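Local coordinates for cytolethal distending toxin protein B (Haemophilus ducreyi, PDB 1SR4) that probably acts as the DNase I-like nuclease subunit of a bacterial genotoxin that damages the DNA of host cells, at residues N11-S16 with S250-V255; S196-I201 with I219-H224; G62-E67 with Y85-D90. One frame throughout, in Å; residues are numbered along the deposited sequence.

Overall arrangement
All three contacts sit in a DNase I-like fold. Contact 1 joins loops at the ends of strands 7-11 and 255-259 of the eight-stranded sheet, in the probable active site. Contact 3 lies in the same sheet, where the start of strand 67-72 and the loop before it meet the end of strand 81-87. Contact 2 pairs the edge strand of the six-stranded sheet with its neighbour. Along the chain, contacts 3 and 2 fall between the segments of contact 1. The centre of contact 1 lies about 19 Å from that of contact 3 and about 27 Å from that of contact 2, across the chain's centre. The nearest atoms of contacts 1 and 3 are about 7 Å apart.

Contact 1: N11-S16 with S250-V255; sequences NLQGSS and SDHFPV
This is a buried loop-to-loop contact at the ends of two neighbouring inner strands of the eight-stranded sheet. Residues 11-16 leave strand 7-11, and residues 250-255 lead into strand 255-259. N11 CB lies over one face of the H252 ring, a CH-pi contact 3.8 Å from the ring centroid. CG anti to the backbone N (chi1 -179°) then carries the amide across the ring. The N11 amide lies 15° from parallel to the ring, with ND2 3.6 Å from H252 NE2. S250 OG donates to N11 O at 2.9 Å, nearly along the C=O axis. The same OG accepts from H252 N at 3.1 Å, an ST turn. The S-D-H sequence beside N11 is characteristic of the DNase I-like active site. In keeping with this, H252 ND1 bonds D216, which would polarise the ring, and N11 ND2 bonds E44 and D177. N11 OD1 accepts from Q13 N at 3.0 Å, an Asx turn. Q13 OE1 takes D251 N at 2.8 Å in an almost straight bond (173°), from above the amide plane. The Q13 amide stands nearly perpendicular to the H252 ring, with NE2 at the ring edge. A water bridges Q13 NE2 and D251 OD2.

Contact 2: S196-I201 with I219-H224; sequences SENTII and ILHDAH
H221 reaches across from strand 216-221 to the turn before strand 200-202. Its CG is anti to the backbone N (chi1 166°), and this sends the ring toward N198. H221 CB lies 3.5 Å from N198 O. H221 CG is at the same distance from that oxygen. The tip of the approach is ND1, which donates to N198 O at 2.8 Å with an angle of 155°. The oxygen lies at the ring edge, within the ring plane, and the donor is in the plane of the N198 carbonyl. The bond therefore fixes the rotation of the imidazole. Beyond it, H221 CE1 is 3.8 Å from N198 O. A223 N sits over one face of the ring, and the W172 ring meets it from strand 171-175.

Further along, I200 and L220 form an antiparallel hydrogen-bonded pair. I200 N donates to L220 O at 3.0 Å, and L220 N returns the bond to I200 O. Their side chains run side by side on one face, with I200 CG2 3.6 Å from L220 CD1. On the other face, I219 and I201 cross obliquely, covered by helix 182-189. T199 OG1 bonds V195 O, linking the loop before the strand to helix 193-197. Strand 200-202 pairs antiparallel with strand 216-221 and forms an edge of the six-stranded sheet in the four-layer alpha/beta sandwich of the DNase I-like fold.

Contact 3: G62-E67 with Y85-D90; sequences GGTPIE and YYSRLD
The open end of a beta-hairpin, made by strands 67-72 and 81-87, forms this contact. E67 and Y86 are its antiparallel hydrogen-bonded pair. E67 N donates to Y86 O at 2.9 Å, and Y86 N donates to E67 O at the same distance in a nearly straight bond (169°). The two side chains lie alongside each other on one face, with carboxylate and ring planes 20° apart and E67 OE1 4.1 Å from Y86 CD2. E67 OE1 also bonds Y69 OH, and Y86 OH bonds G46 O.

Beyond the pair, a serine hydroxyl takes over from the backbone. S87 OG is anti to its backbone N (chi1 174°) and donates to P65 O at 3.0 Å, in the carbonyl plane. A water accepts from R88 N and donates to Y86 O, 2.8 Å from each, where the chain bends into an inverse gamma turn centred on R88. P65 CG lies 3.7 Å from R88 O. T64 CG2 meets L89 CD2 at 3.6 Å, the two side chains crossing obliquely. I66 CD1 comes to the edge of the Y85 ring.

Strand 81-87 lies between strands 67-72 and 98-102 in the eight-stranded sheet. Y85 and S87 turn their side chains to strand 124-129 of the other sheet, while L89 packs on Y9 of the neighbouring toxin protein C chain.

Contact 1: N11-S16 with S250-V255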
loop_
_atom_site.group_PDB
_atom_site.type_symbol
_atom_site.label_atom_id
_atom_site.label_comp_id
_atom_site.label_asym_id
_atom_site.label_seq_id
_atom_site.Cartn_x
_atom_site.Cartn_y
_atom_site.Cartn_z
ATOM N N ASN B 11 8.876 2.863 0.856
ATOM C CA ASN B 11 9.473 4.138 1.205
ATOM C C ASN B 11 8.240 5.037 1.240
ATOM O O ASN B 11 7.626 5.315 0.212
ATOM C CB ASN B 11 10.457 4.634 0.130
ATOM C CG ASN B 11 11.100 5.953 0.517
ATOM O OD1 ASN B 11 10.484 6.773 1.212
ATOM N ND2 ASN B 11 12.321 6.175 0.074
ATOM N N LEU B 12 7.879 5.461 2.440
ATOM C CA LEU B 12 6.709 6.285 2.684
ATOM C C LEU B 12 6.830 7.747 2.247
ATOM O O LEU B 12 5.813 8.407 2.032
ATOM C CB LEU B 12 6.371 6.187 4.186
ATOM C CG LEU B 12 5.093 6.790 4.793
ATOM C CD1 LEU B 12 4.561 5.844 5.888
ATOM C CD2 LEU B 12 5.392 8.199 5.387
ATOM N N GLN B 13 8.060 8.247 2.110
ATOM C CA GLN B 13 8.305 9.646 1.721
ATOM C C GLN B 13 7.494 10.590 2.596
ATOM O O GLN B 13 6.767 11.451 2.101
ATOM C CB GLN B 13 7.957 9.885 0.239
ATOM C CG GLN B 13 8.859 9.104 -0.736
ATOM C CD GLN B 13 8.730 9.575 -2.172
ATOM O OE1 GLN B 13 7.630 9.718 -2.697
ATOM N NE2 GLN B 13 9.862 9.816 -2.817
ATOM N N GLY B 14 7.649 10.454 3.902
ATOM C CA GLY B 14 6.887 11.296 4.807
ATOM C C GLY B 14 7.408 12.717 4.936
ATOM O O GLY B 14 8.559 12.996 4.592
ATOM N N SER B 15 6.556 13.620 5.418
ATOM C CA SER B 15 6.947 15.008 5.637
ATOM C C SER B 15 5.980 15.652 6.617
ATOM O O SER B 15 4.973 15.056 7.007
ATOM C CB SER B 15 6.934 15.810 4.334
ATOM O OG SER B 15 5.619 15.891 3.819
ATOM N N SER B 16 6.310 16.875 7.017
ATOM C CA SER B 16 5.490 17.634 7.935
ATOM C C SER B 16 4.097 17.831 7.336
ATOM O O SER B 16 3.093 17.825 8.042
ATOM C CB SER B 16 6.135 19.003 8.197
ATOM O OG SER B 16 5.440 19.666 9.238
ATOM N N SER B 250 2.928 7.646 -2.105
ATOM C CA SER B 250 4.318 8.076 -2.267
ATOM C C SER B 250 4.724 7.679 -3.691
ATOM O O SER B 250 3.977 6.984 -4.391
ATOM C CB SER B 250 5.240 7.411 -1.242
ATOM O OG SER B 250 5.694 6.174 -1.722
ATOM N N ASP B 251 5.885 8.127 -4.140
ATOM C CA ASP B 251 6.318 7.776 -5.490
ATOM C C ASP B 251 6.938 6.371 -5.574
ATOM O O ASP B 251 7.388 5.966 -6.637
ATOM C CB ASP B 251 7.314 8.816 -6.023
ATOM C CG ASP B 251 6.654 10.143 -6.357
ATOM O OD1 ASP B 251 5.421 10.175 -6.564
ATOM O OD2 ASP B 251 7.381 11.154 -6.430
ATOM N N HIS B 252 6.974 5.645 -4.452
ATOM C CA HIS B 252 7.521 4.292 -4.420
ATOM C C HIS B 252 6.383 3.291 -4.261
ATOM O O HIS B 252 5.382 3.559 -3.581
ATOM C CB HIS B 252 8.483 4.109 -3.244
ATOM C CG HIS B 252 9.779 4.846 -3.388
ATOM N ND1 HIS B 252 10.935 4.239 -3.830
ATOM C CD2 HIS B 252 10.097 6.142 -3.156
ATOM C CE1 HIS B 252 11.912 5.129 -3.863
ATOM N NE2 HIS B 252 11.430 6.293 -3.460
ATOM N N PHE B 253 6.547 2.132 -4.880
ATOM C CA PHE B 253 5.546 1.076 -4.790
ATOM C C PHE B 253 6.047 0.073 -3.748
ATOM O O PHE B 253 7.237 -0.240 -3.701
ATOM C CB PHE B 253 5.392 0.406 -6.160
ATOM C CG PHE B 253 4.762 1.303 -7.196
ATOM C CD1 PHE B 253 3.382 1.326 -7.363
ATOM C CD2 PHE B 253 5.540 2.166 -7.949
ATOM C CE1 PHE B 253 2.784 2.199 -8.262
ATOM C CE2 PHE B 253 4.958 3.044 -8.851
ATOM C CZ PHE B 253 3.567 3.058 -9.007
ATOM N N PRO B 254 5.152 -0.427 -2.885
ATOM C CA PRO B 254 5.606 -1.391 -1.881
ATOM C C PRO B 254 6.038 -2.671 -2.597
ATOM O O PRO B 254 5.507 -3.015 -3.653
ATOM C CB PRO B 254 4.371 -1.574 -0.991
ATOM C CG PRO B 254 3.237 -1.344 -1.927
ATOM C CD PRO B 254 3.706 -0.176 -2.779
ATOM N N VAL B 255 7.015 -3.359 -2.025
ATOM C CA VAL B 255 7.541 -4.590 -2.609
ATOM C C VAL B 255 7.497 -5.692 -1.553
ATOM O O VAL B 255 7.861 -5.448 -0.407
ATOM C CB VAL B 255 9.001 -4.379 -3.044
ATOM C CG1 VAL B 255 9.578 -5.689 -3.624
ATOM C CG2 VAL B 255 9.063 -3.247 -4.081
HETATM O O HOH W 1 9.040 1.180 -1.706
HETATM O O HOH W 2 10.070 10.567 -5.668
#

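Contact 2: S196-I201 with I219-H224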
loop_
_atom_site.group_PDB
_atom_site.type_symbol
_atom_site.label_atom_id
_atom_site.label_comp_id
_atom_site.label_asym_id
_atom_site.label_seq_id
_atom_site.Cartn_x
_atom_site.Cartn_y
_atom_site.Cartn_z
ATOM N N SER B 196 29.664 -11.496 -1.859
ATOM C CA SER B 196 28.995 -11.771 -3.118
ATOM C C SER B 196 28.580 -13.235 -3.241
ATOM O O SER B 196 27.484 -13.547 -3.709
ATOM C CB SER B 196 29.938 -11.391 -4.263
ATOM O OG SER B 196 29.362 -11.611 -5.538
ATOM N N GLU B 197 29.447 -14.139 -2.809
ATOM C CA GLU B 197 29.140 -15.559 -2.913
ATOM C C GLU B 197 28.201 -16.064 -1.816
ATOM O O GLU B 197 27.598 -17.124 -1.940
ATOM C CB GLU B 197 30.444 -16.367 -2.928
ATOM C CG GLU B 197 31.374 -15.960 -4.078
ATOM C CD GLU B 197 32.577 -16.878 -4.236
ATOM O OE1 GLU B 197 32.873 -17.642 -3.285
ATOM O OE2 GLU B 197 33.224 -16.820 -5.311
ATOM N N ASN B 198 28.057 -15.301 -0.745
ATOM C CA ASN B 198 27.174 -15.735 0.332
ATOM C C ASN B 198 25.844 -14.993 0.355
ATOM O O ASN B 198 25.078 -15.124 1.305
ATOM C CB ASN B 198 27.886 -15.580 1.673
ATOM C CG ASN B 198 28.914 -16.665 1.907
ATOM O OD1 ASN B 198 28.568 -17.836 2.037
ATOM N ND2 ASN B 198 30.183 -16.284 1.958
ATOM N N THR B 199 25.564 -14.219 -0.688
ATOM C CA THR B 199 24.308 -13.467 -0.740
ATOM C C THR B 199 23.613 -13.575 -2.078
ATOM O O THR B 199 24.210 -13.972 -3.076
ATOM C CB THR B 199 24.527 -11.962 -0.498
ATOM O OG1 THR B 199 25.429 -11.459 -1.494
ATOM C CG2 THR B 199 25.083 -11.715 0.894
ATOM N N ILE B 200 22.339 -13.202 -2.096
ATOM C CA ILE B 200 21.587 -13.234 -3.330
ATOM C C ILE B 200 20.634 -12.044 -3.323
ATOM O O ILE B 200 19.944 -11.800 -2.335
ATOM C CB ILE B 200 20.829 -14.593 -3.473
ATOM C CG1 ILE B 200 20.278 -14.754 -4.894
ATOM C CG2 ILE B 200 19.775 -14.726 -2.382
ATOM C CD1 ILE B 200 19.021 -14.059 -5.148
ATOM N N ILE B 201 20.641 -11.290 -4.421
ATOM C CA ILE B 201 19.771 -10.128 -4.564
ATOM C C ILE B 201 18.418 -10.619 -5.081
ATOM O O ILE B 201 18.366 -11.333 -6.081
ATOM C CB ILE B 201 20.319 -9.119 -5.605
ATOM C CG1 ILE B 201 21.675 -8.543 -5.165
ATOM C CG2 ILE B 201 19.308 -7.990 -5.811
ATOM C CD1 ILE B 201 21.598 -7.681 -3.984
ATOM N N ILE B 219 18.421 -8.095 -0.331
ATOM C CA ILE B 219 19.603 -8.913 -0.510
ATOM C C ILE B 219 19.618 -9.794 0.735
ATOM O O ILE B 219 19.406 -9.312 1.859
ATOM C CB ILE B 219 20.918 -8.097 -0.634
ATOM C CG1 ILE B 219 22.079 -9.077 -0.846
ATOM C CG2 ILE B 219 21.151 -7.241 0.601
ATOM C CD1 ILE B 219 23.339 -8.446 -1.441
ATOM N N LEU B 220 19.837 -11.088 0.559
ATOM C CA LEU B 220 19.812 -11.946 1.737
ATOM C C LEU B 220 20.875 -13.018 1.806
ATOM O O LEU B 220 21.521 -13.334 0.817
ATOM C CB LEU B 220 18.441 -12.607 1.856
ATOM C CG LEU B 220 17.989 -13.543 0.740
ATOM C CD1 LEU B 220 18.557 -14.944 0.963
ATOM C CD2 LEU B 220 16.461 -13.615 0.749
ATOM N N HIS B 221 21.062 -13.548 3.006
ATOM C CA HIS B 221 21.999 -14.635 3.227
ATOM C C HIS B 221 21.175 -15.718 3.915
ATOM O O HIS B 221 20.643 -15.502 5.007
ATOM C CB HIS B 221 23.155 -14.223 4.146
ATOM C CG HIS B 221 23.948 -15.393 4.649
ATOM N ND1 HIS B 221 24.655 -16.226 3.807
ATOM C CD2 HIS B 221 24.069 -15.924 5.889
ATOM C CE1 HIS B 221 25.172 -17.222 4.505
ATOM N NE2 HIS B 221 24.831 -17.062 5.771
ATOM N N ASP B 222 21.027 -16.865 3.262
ATOM C CA ASP B 222 20.280 -17.965 3.859
ATOM C C ASP B 222 21.292 -18.946 4.436
ATOM O O ASP B 222 21.984 -19.630 3.689
ATOM C CB ASP B 222 19.433 -18.683 2.815
ATOM C CG ASP B 222 18.617 -19.815 3.413
ATOM O OD1 ASP B 222 18.968 -20.311 4.506
ATOM O OD2 ASP B 222 17.625 -20.222 2.787
ATOM N N ALA B 223 21.377 -19.010 5.757
ATOM C CA ALA B 223 22.327 -19.903 6.416
ATOM C C ALA B 223 22.166 -21.372 6.021
ATOM O O ALA B 223 23.084 -22.168 6.222
ATOM C CB ALA B 223 22.207 -19.762 7.929
ATOM N N HIS B 224 21.000 -21.732 5.479
ATOM C CA HIS B 224 20.739 -23.112 5.064
ATOM C C HIS B 224 21.386 -23.437 3.734
ATOM O O HIS B 224 21.410 -24.588 3.321
ATOM C CB HIS B 224 19.241 -23.381 4.902
ATOM C CG HIS B 224 18.460 -23.275 6.167
ATOM N ND1 HIS B 224 18.002 -22.072 6.660
ATOM C CD2 HIS B 224 18.037 -24.222 7.033
ATOM C CE1 HIS B 224 17.327 -22.286 7.774
ATOM N NE2 HIS B 224 17.334 -23.582 8.022
#

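Contact 3: G62-E67 with Y85-D90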
loop_
_atom_site.group_PDB
_atom_site.type_symbol
_atom_site.label_atom_id
_atom_site.label_comp_id
_atom_site.label_asym_id
_atom_site.label_seq_id
_atom_site.Cartn_x
_atom_site.Cartn_y
_atom_site.Cartn_z
ATOM N N GLY B 62 23.604 2.260 22.038
ATOM C CA GLY B 62 24.586 2.950 21.223
ATOM C C GLY B 62 24.143 4.363 20.886
ATOM O O GLY B 62 23.128 4.838 21.402
ATOM N N GLY B 63 24.893 5.032 20.014
ATOM C CA GLY B 63 24.555 6.394 19.636
ATOM C C GLY B 63 23.357 6.548 18.710
ATOM O O GLY B 63 22.705 7.599 18.707
ATOM N N THR B 64 23.071 5.522 17.913
ATOM C CA THR B 64 21.938 5.585 16.995
ATOM C C THR B 64 20.660 5.228 17.738
ATOM O O THR B 64 20.559 4.175 18.357
ATOM C CB THR B 64 22.097 4.624 15.799
ATOM O OG1 THR B 64 23.268 4.971 15.060
ATOM C CG2 THR B 64 20.899 4.733 14.874
ATOM N N PRO B 65 19.664 6.116 17.683
ATOM C CA PRO B 65 18.380 5.907 18.350
ATOM C C PRO B 65 17.581 4.723 17.786
ATOM O O PRO B 65 17.594 4.453 16.583
ATOM C CB PRO B 65 17.670 7.242 18.141
ATOM C CG PRO B 65 18.191 7.687 16.798
ATOM C CD PRO B 65 19.667 7.377 16.918
ATOM N N ILE B 66 16.904 4.010 18.672
ATOM C CA ILE B 66 16.079 2.883 18.271
ATOM C C ILE B 66 15.129 2.647 19.438
ATOM O O ILE B 66 15.563 2.457 20.571
ATOM C CB ILE B 66 16.949 1.631 17.957
ATOM C CG1 ILE B 66 16.144 0.619 17.137
ATOM C CG2 ILE B 66 17.489 1.015 19.236
ATOM C CD1 ILE B 66 14.953 0.039 17.845
ATOM N N GLU B 67 13.830 2.693 19.165
ATOM C CA GLU B 67 12.841 2.525 20.220
ATOM C C GLU B 67 11.750 1.557 19.799
ATOM O O GLU B 67 11.494 1.377 18.607
ATOM C CB GLU B 67 12.204 3.877 20.555
ATOM C CG GLU B 67 13.174 4.937 21.027
ATOM C CD GLU B 67 12.538 6.318 21.044
ATOM O OE1 GLU B 67 12.014 6.756 19.996
ATOM O OE2 GLU B 67 12.559 6.969 22.106
ATOM N N TYR B 85 9.627 -0.789 15.453
ATOM C CA TYR B 85 10.982 -0.451 15.917
ATOM C C TYR B 85 11.330 0.779 15.081
ATOM O O TYR B 85 11.398 0.728 13.853
ATOM C CB TYR B 85 11.912 -1.627 15.686
ATOM C CG TYR B 85 11.508 -2.771 16.577
ATOM C CD1 TYR B 85 11.885 -2.789 17.925
ATOM C CD2 TYR B 85 10.625 -3.756 16.123
ATOM C CE1 TYR B 85 11.382 -3.752 18.804
ATOM C CE2 TYR B 85 10.118 -4.727 16.996
ATOM C CZ TYR B 85 10.498 -4.712 18.340
ATOM O OH TYR B 85 9.946 -5.626 19.233
ATOM N N TYR B 86 11.517 1.888 15.778
ATOM C CA TYR B 86 11.704 3.196 15.159
ATOM C C TYR B 86 13.064 3.845 15.418
ATOM O O TYR B 86 13.498 3.972 16.562
ATOM C CB TYR B 86 10.562 4.065 15.699
ATOM C CG TYR B 86 10.483 5.513 15.272
ATOM C CD1 TYR B 86 10.366 5.867 13.926
ATOM C CD2 TYR B 86 10.376 6.524 16.233
ATOM C CE1 TYR B 86 10.130 7.192 13.543
ATOM C CE2 TYR B 86 10.140 7.859 15.861
ATOM C CZ TYR B 86 10.014 8.182 14.513
ATOM O OH TYR B 86 9.755 9.489 14.145
ATOM N N SER B 87 13.726 4.254 14.347
ATOM C CA SER B 87 15.016 4.909 14.453
ATOM C C SER B 87 14.822 6.321 13.912
ATOM O O SER B 87 14.765 6.532 12.703
ATOM C CB SER B 87 16.056 4.152 13.634
ATOM O OG SER B 87 17.276 4.868 13.618
ATOM N N ARG B 88 14.693 7.286 14.815
ATOM C CA ARG B 88 14.461 8.664 14.410
ATOM C C ARG B 88 15.790 9.359 14.103
ATOM O O ARG B 88 16.282 10.167 14.889
ATOM C CB ARG B 88 13.703 9.391 15.520
ATOM C CG ARG B 88 13.225 10.779 15.163
ATOM C CD ARG B 88 12.553 11.445 16.367
ATOM N NE ARG B 88 12.232 12.839 16.074
ATOM C CZ ARG B 88 13.098 13.848 16.152
ATOM N NH1 ARG B 88 14.352 13.632 16.534
ATOM N NH2 ARG B 88 12.715 15.076 15.822
ATOM N N LEU B 89 16.359 9.021 12.954
ATOM C CA LEU B 89 17.634 9.574 12.507
ATOM C C LEU B 89 17.607 11.055 12.142
ATOM O O LEU B 89 18.571 11.785 12.411
ATOM C CB LEU B 89 18.128 8.785 11.289
ATOM C CG LEU B 89 18.299 7.276 11.488
ATOM C CD1 LEU B 89 18.581 6.598 10.149
ATOM C CD2 LEU B 89 19.420 7.018 12.473
ATOM N N ASP B 90 16.510 11.492 11.522
ATOM C CA ASP B 90 16.365 12.872 11.061
ATOM C C ASP B 90 15.977 13.866 12.167
ATOM O O ASP B 90 14.830 14.301 12.253
ATOM C CB ASP B 90 15.323 12.907 9.931
ATOM C CG ASP B 90 15.338 14.201 9.146
ATOM O OD1 ASP B 90 16.078 15.124 9.533
ATOM O OD2 ASP B 90 14.606 14.286 8.130
HETATM O O HOH W 3 14.251 6.520 17.446
#